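Local coordinates for protein PLP-Dependent L-Arginine Hydroxylase MppP (Streptomyces wadayamensis, PDB 6C9B) that uses pyridoxal phosphate to oxidise L-arginine, acting as an oxidase rather than an oxygenase, with 4-hydroxy-2-ketoarginine and 2-ketoarginine as its products, at residues P46-E51 with I258-R263; A136-D141 with R164-E169. All blocks are in the same frame, centred on the assembly; numbering follows the deposited sequence.

Contact 1 (P46-E51 with I258-R263); sequences PVLWAE and ILALIR
Glu51 and Arg263 meet tip to tip between helix 45-54 and helix 256-291 and illustrate how an ion pair can be built into a largely buried helix packing. The guanidinium is used end-on, one nitrogen to each carboxylate oxygen. Arg263 NH2 donates to Glu51 OE1 at 2.8 Å, nearly straight at 169°, and reaches the syn lone pair of that oxygen. Arg263 NH1 donates to Glu51 OE2, also at 2.8 Å; here the nitrogen lies on the syn side but somewhat out of the carboxylate plane. The two flat groups are only 13° from coplanar. On the arginine side, the bend at chi3 (68°) turns NE back toward the other helix.

Beside the ion pair, Leu48 carries the apolar part. Its CD2 touches Arg263 NH2 at 3.7 Å, close to the guanidinium plane, and lies 4.3 Å from Ala260 CB, while its CD1 meets Leu261 CD2 at 4.1 Å. Ala260 CB also sits over one guanidinium face, toward the rim. Ile41 of helix 36-43 covers both leucines.

Neither charge relies on a single partner: Glu51 OE2 also pairs with Arg55, and Arg263 NH1 with Glu63, while Arg263 NE and NH2 have further hydrogen-bond partners adjoining the segments. The two carboxylates thus sit among Arg55 and Arg263, whose NH1 groups come close, and would be expected to offset that like-charge approach and the cost of burying Arg263.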
loop_
_atom_site.group_PDB
_atom_site.type_symbol
_atom_site.label_atom_id
_atom_site.label_comp_id
_atom_site.label_asym_id
_atom_site.label_seq_id
_atom_site.Cartn_x
_atom_site.Cartn_y
_atom_site.Cartn_z
ATOM N N PRO B 46 -13.650 6.318 -18.013
ATOM C CA PRO B 46 -14.905 6.823 -17.421
ATOM C C PRO B 46 -16.019 5.786 -17.391
ATOM O O PRO B 46 -16.863 5.830 -16.483
ATOM C CB PRO B 46 -15.267 8.024 -18.313
ATOM C CG PRO B 46 -13.951 8.428 -18.942
ATOM C CD PRO B 46 -13.196 7.151 -19.138
ATOM N N VAL B 47 -16.061 4.869 -18.370
ATOM C CA VAL B 47 -17.048 3.787 -18.362
ATOM C C VAL B 47 -16.723 2.781 -17.260
ATOM O O VAL B 47 -17.611 2.286 -16.547
ATOM C CB VAL B 47 -17.085 3.100 -19.738
ATOM C CG1 VAL B 47 -18.085 1.942 -19.736
ATOM C CG2 VAL B 47 -17.419 4.105 -20.828
ATOM N N LEU B 48 -15.446 2.439 -17.126
ATOM C CA LEU B 48 -15.029 1.552 -16.053
ATOM C C LEU B 48 -15.290 2.173 -14.686
ATOM O O LEU B 48 -15.604 1.457 -13.727
ATOM C CB LEU B 48 -13.549 1.215 -16.208
ATOM C CG LEU B 48 -13.172 0.441 -17.478
ATOM C CD1 LEU B 48 -11.663 0.346 -17.594
ATOM C CD2 LEU B 48 -13.767 -0.958 -17.461
ATOM N N TRP B 49 -15.151 3.498 -14.574
ATOM C CA TRP B 49 -15.475 4.174 -13.316
ATOM C C TRP B 49 -16.951 3.994 -12.973
ATOM O O TRP B 49 -17.310 3.586 -11.860
ATOM C CB TRP B 49 -15.129 5.656 -13.420
ATOM C CG TRP B 49 -15.216 6.385 -12.095
ATOM C CD1 TRP B 49 -16.355 6.648 -11.394
ATOM C CD2 TRP B 49 -14.137 6.934 -11.320
ATOM N NE1 TRP B 49 -16.060 7.320 -10.242
ATOM C CE2 TRP B 49 -14.704 7.497 -10.160
ATOM C CE3 TRP B 49 -12.750 7.000 -11.484
ATOM C CZ2 TRP B 49 -13.936 8.125 -9.178
ATOM C CZ3 TRP B 49 -11.991 7.609 -10.489
ATOM C CH2 TRP B 49 -12.585 8.173 -9.369
ATOM N N ALA B 50 -17.825 4.275 -13.936
ATOM C CA ALA B 50 -19.252 4.082 -13.720
ATOM C C ALA B 50 -19.577 2.635 -13.370
ATOM O O ALA B 50 -20.409 2.378 -12.490
ATOM C CB ALA B 50 -20.011 4.529 -14.968
ATOM N N GLU B 51 -18.944 1.672 -14.053
ATOM C CA GLU B 51 -19.139 0.264 -13.708
ATOM C C GLU B 51 -18.752 -0.002 -12.251
ATOM O O GLU B 51 -19.483 -0.669 -11.505
ATOM C CB GLU B 51 -18.320 -0.639 -14.637
ATOM C CG GLU B 51 -18.508 -2.133 -14.325
ATOM C CD GLU B 51 -17.556 -3.053 -15.064
ATOM O OE1 GLU B 51 -16.801 -2.584 -15.941
ATOM O OE2 GLU B 51 -17.550 -4.260 -14.738
ATOM N N ILE B 258 -9.182 -0.310 -10.122
ATOM C CA ILE B 258 -7.942 -1.021 -10.404
ATOM C C ILE B 258 -8.229 -2.471 -10.756
ATOM O O ILE B 258 -7.631 -3.024 -11.685
ATOM C CB ILE B 258 -6.979 -0.886 -9.212
ATOM C CG1 ILE B 258 -6.523 0.550 -9.093
ATOM C CG2 ILE B 258 -5.790 -1.847 -9.340
ATOM C CD1 ILE B 258 -5.687 0.829 -7.862
ATOM N N LEU B 259 -9.177 -3.098 -10.062
ATOM C CA LEU B 259 -9.531 -4.472 -10.395
ATOM C C LEU B 259 -10.146 -4.552 -11.785
ATOM O O LEU B 259 -9.859 -5.474 -12.561
ATOM C CB LEU B 259 -10.495 -5.010 -9.343
ATOM C CG LEU B 259 -9.901 -5.182 -7.946
ATOM C CD1 LEU B 259 -10.993 -5.356 -6.928
ATOM C CD2 LEU B 259 -8.930 -6.347 -7.942
ATOM N N ALA B 260 -10.984 -3.573 -12.125
ATOM C CA ALA B 260 -11.527 -3.517 -13.482
ATOM C C ALA B 260 -10.408 -3.354 -14.502
ATOM O O ALA B 260 -10.411 -4.003 -15.553
ATOM C CB ALA B 260 -12.532 -2.374 -13.601
ATOM N N LEU B 261 -9.427 -2.503 -14.205
ATOM C CA LEU B 261 -8.304 -2.344 -15.121
ATOM C C LEU B 261 -7.533 -3.646 -15.284
ATOM O O LEU B 261 -7.138 -4.002 -16.400
ATOM C CB LEU B 261 -7.379 -1.222 -14.636
ATOM C CG LEU B 261 -7.815 0.201 -14.934
ATOM C CD1 LEU B 261 -6.922 1.179 -14.200
ATOM C CD2 LEU B 261 -7.723 0.445 -16.441
ATOM N N ILE B 262 -7.296 -4.365 -14.184
ATOM C CA ILE B 262 -6.579 -5.630 -14.268
ATOM C C ILE B 262 -7.351 -6.607 -15.137
ATOM O O ILE B 262 -6.776 -7.352 -15.948
ATOM C CB ILE B 262 -6.363 -6.193 -12.858
ATOM C CG1 ILE B 262 -5.349 -5.333 -12.112
ATOM C CG2 ILE B 262 -5.914 -7.661 -12.932
ATOM C CD1 ILE B 262 -5.277 -5.633 -10.626
ATOM N N ARG B 263 -8.667 -6.634 -14.964
ATOM C CA ARG B 263 -9.503 -7.498 -15.787
ATOM C C ARG B 263 -9.336 -7.166 -17.266
ATOM O O ARG B 263 -9.160 -8.060 -18.098
ATOM C CB ARG B 263 -10.963 -7.339 -15.363
ATOM C CG ARG B 263 -11.964 -8.226 -16.103
ATOM C CD ARG B 263 -13.367 -7.776 -15.779
ATOM N NE ARG B 263 -13.642 -6.455 -16.357
ATOM C CZ ARG B 263 -14.584 -5.628 -15.925
ATOM N NH1 ARG B 263 -15.385 -5.967 -14.927
ATOM N NH2 ARG B 263 -14.730 -4.448 -16.500
#

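Contact 2 (A136-D141 with R164-E169); sequences ALHGAD and RVLAEE
His138 lies against Arg164, Val165 and Leu166 where two connections of the large, mainly parallel sheet of an aminotransferase-type PLP fold come together: the short helix 134-139 after edge strand 128-133, and the loop between strand 152-156 and helix 168-181. The contact is a worked example of one imidazole using its faces and its edge for different partners.

In His138, chi1 of -64° sets CG anti to the carbonyl carbon, beside the backbone N. At the root of the side chain, CB approaches Arg164 NH2 at 4.0 Å. CG and CD2 come near Arg164 NE, the latter at 3.8 Å, with CD2 over a face of the guanidinium, whose plane is turned 17° from the ring. Farther out, NE2 comes to 3.6 Å from Arg164 CG, a methylene lying over one ring face, offset toward the rim, in a CH-pi contact with the centroid 3.9 Å away. The two side chains slide past each other in opposite directions, and the salt bridge of Arg164 NH2 to Asp135 holds the guanidinium end near the helix.

CE1 meets the backbone, with Val165 O at 3.6 Å and Leu166 CA near the ring plane. Leu166 CD1 approaches ND1 and also packs on Leu137 CG, 4.2 Å away; Leu137 CG in turn lies over the opposite ring face, toward its rim. Val155 of strand 152-156 touches both leucines and joins this apolar patch to the sheet.

His138 ND1 is linked by a 2.7 Å hydrogen bond to the O atom of water 1, which lies in the ring plane. That same water accepts from Ala167 N, the backbone nitrogen of the N-cap residue of helix 168-181.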
loop_
_atom_site.group_PDB
_atom_site.type_symbol
_atom_site.label_atom_id
_atom_site.label_comp_id
_atom_site.label_asym_id
_atom_site.label_seq_id
_atom_site.Cartn_x
_atom_site.Cartn_y
_atom_site.Cartn_z
ATOM N N ALA B 136 21.843 -24.466 -5.725
ATOM C CA ALA B 136 21.329 -25.392 -4.718
ATOM C C ALA B 136 19.817 -25.543 -4.816
ATOM O O ALA B 136 19.284 -26.660 -4.710
ATOM C CB ALA B 136 21.726 -24.914 -3.311
ATOM N N LEU B 137 19.105 -24.433 -4.996
ATOM C CA LEU B 137 17.644 -24.464 -5.024
ATOM C C LEU B 137 17.109 -25.280 -6.196
ATOM O O LEU B 137 16.160 -26.062 -6.055
ATOM C CB LEU B 137 17.114 -23.033 -5.118
ATOM C CG LEU B 137 15.606 -22.891 -5.286
ATOM C CD1 LEU B 137 14.907 -23.410 -4.066
ATOM C CD2 LEU B 137 15.250 -21.407 -5.530
ATOM N N HIS B 138 17.663 -25.062 -7.380
ATOM C CA HIS B 138 17.171 -25.725 -8.576
ATOM C C HIS B 138 17.751 -27.117 -8.749
ATOM O O HIS B 138 17.079 -27.999 -9.302
ATOM C CB HIS B 138 17.499 -24.874 -9.810
ATOM C CG HIS B 138 16.802 -23.553 -9.806
ATOM N ND1 HIS B 138 15.529 -23.383 -10.307
ATOM C CD2 HIS B 138 17.163 -22.363 -9.282
ATOM C CE1 HIS B 138 15.149 -22.130 -10.119
ATOM N NE2 HIS B 138 16.125 -21.488 -9.500
ATOM N N GLY B 139 18.974 -27.344 -8.273
ATOM C CA GLY B 139 19.722 -28.527 -8.672
ATOM C C GLY B 139 19.601 -29.705 -7.734
ATOM O O GLY B 139 19.884 -30.836 -8.146
ATOM N N ALA B 140 19.185 -29.487 -6.481
ATOM C CA ALA B 140 19.195 -30.584 -5.523
ATOM C C ALA B 140 18.101 -30.376 -4.494
ATOM O O ALA B 140 17.658 -29.256 -4.266
ATOM C CB ALA B 140 20.546 -30.688 -4.822
ATOM N N ASP B 141 17.679 -31.476 -3.869
ATOM C CA ASP B 141 16.781 -31.353 -2.733
ATOM C C ASP B 141 17.430 -30.473 -1.670
ATOM O O ASP B 141 18.649 -30.485 -1.486
ATOM C CB ASP B 141 16.486 -32.718 -2.119
ATOM C CG ASP B 141 15.628 -33.601 -2.977
ATOM O OD1 ASP B 141 15.289 -33.239 -4.111
ATOM O OD2 ASP B 141 15.282 -34.705 -2.486
ATOM N N ARG B 164 15.605 -16.747 -13.502
ATOM C CA ARG B 164 15.616 -18.195 -13.420
ATOM C C ARG B 164 14.257 -18.690 -12.965
ATOM O O ARG B 164 13.696 -18.175 -11.996
ATOM C CB ARG B 164 16.707 -18.643 -12.449
ATOM C CG ARG B 164 17.182 -20.068 -12.637
ATOM C CD ARG B 164 18.714 -20.126 -12.628
ATOM N NE ARG B 164 19.193 -21.484 -12.364
ATOM C CZ ARG B 164 20.345 -21.784 -11.769
ATOM N NH1 ARG B 164 21.181 -20.832 -11.363
ATOM N NH2 ARG B 164 20.654 -23.057 -11.569
ATOM N N VAL B 165 13.749 -19.719 -13.630
ATOM C CA VAL B 165 12.401 -20.223 -13.383
ATOM C C VAL B 165 12.499 -21.550 -12.646
ATOM O O VAL B 165 13.173 -22.476 -13.108
ATOM C CB VAL B 165 11.631 -20.412 -14.697
ATOM C CG1 VAL B 165 10.285 -21.060 -14.456
ATOM C CG2 VAL B 165 11.450 -19.085 -15.400
ATOM N N LEU B 166 11.748 -21.672 -11.558
ATOM C CA LEU B 166 11.665 -22.939 -10.847
ATOM C C LEU B 166 10.798 -23.886 -11.664
ATOM O O LEU B 166 9.600 -23.647 -11.837
ATOM C CB LEU B 166 11.091 -22.710 -9.454
ATOM C CG LEU B 166 11.166 -23.863 -8.475
ATOM C CD1 LEU B 166 12.603 -24.079 -8.032
ATOM C CD2 LEU B 166 10.259 -23.554 -7.288
ATOM N N ALA B 167 11.415 -24.932 -12.203
ATOM C CA ALA B 167 10.722 -25.885 -13.060
ATOM C C ALA B 167 9.735 -26.726 -12.245
ATOM O O ALA B 167 9.869 -26.894 -11.027
ATOM C CB ALA B 167 11.726 -26.789 -13.751
ATOM N N GLU B 168 8.734 -27.254 -12.951
ATOM C CA GLU B 168 7.621 -27.941 -12.303
ATOM C C GLU B 168 8.116 -29.100 -11.466
ATOM O O GLU B 168 7.626 -29.326 -10.358
ATOM C CB GLU B 168 6.615 -28.422 -13.356
ATOM C CG GLU B 168 5.396 -29.140 -12.760
ATOM C CD GLU B 168 4.280 -29.411 -13.743
ATOM O OE1 GLU B 168 3.297 -30.059 -13.310
ATOM O OE2 GLU B 168 4.375 -29.000 -14.927
ATOM N N GLU B 169 9.086 -29.851 -11.979
ATOM C CA GLU B 169 9.541 -31.020 -11.241
ATOM C C GLU B 169 10.244 -30.613 -9.951
ATOM O O GLU B 169 10.141 -31.316 -8.942
ATOM C CB GLU B 169 10.448 -31.877 -12.135
ATOM C CG GLU B 169 11.697 -31.154 -12.681
ATOM C CD GLU B 169 11.527 -30.426 -14.043
ATOM O OE1 GLU B 169 10.384 -30.119 -14.488
ATOM O OE2 GLU B 169 12.582 -30.144 -14.667
HETATM O O HOH W 1 14.253 -25.419 -11.628
#

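How the contacts relate
Followed from the N terminus, after helices 11-16 and 36-43, the chain lays down helix 45-54, which supplies one side of contact 1, and then enters the large mixed sheet. Past edge strand 128-133 it makes residues 136-141, and after strand 152-156 it reaches 164-169, closing the short loop of contact 2. Only much later, at the start of helix 256-291, does contact 1 close, so its long loop encloses the whole of the shorter one. The two lie on opposite sides of the chain's centre, their centres 38 Å apart, without touching. Contact 1 ties helix 45-54 to the long helix, beside the second subunit; contact 2 joins successive connections of the large sheet.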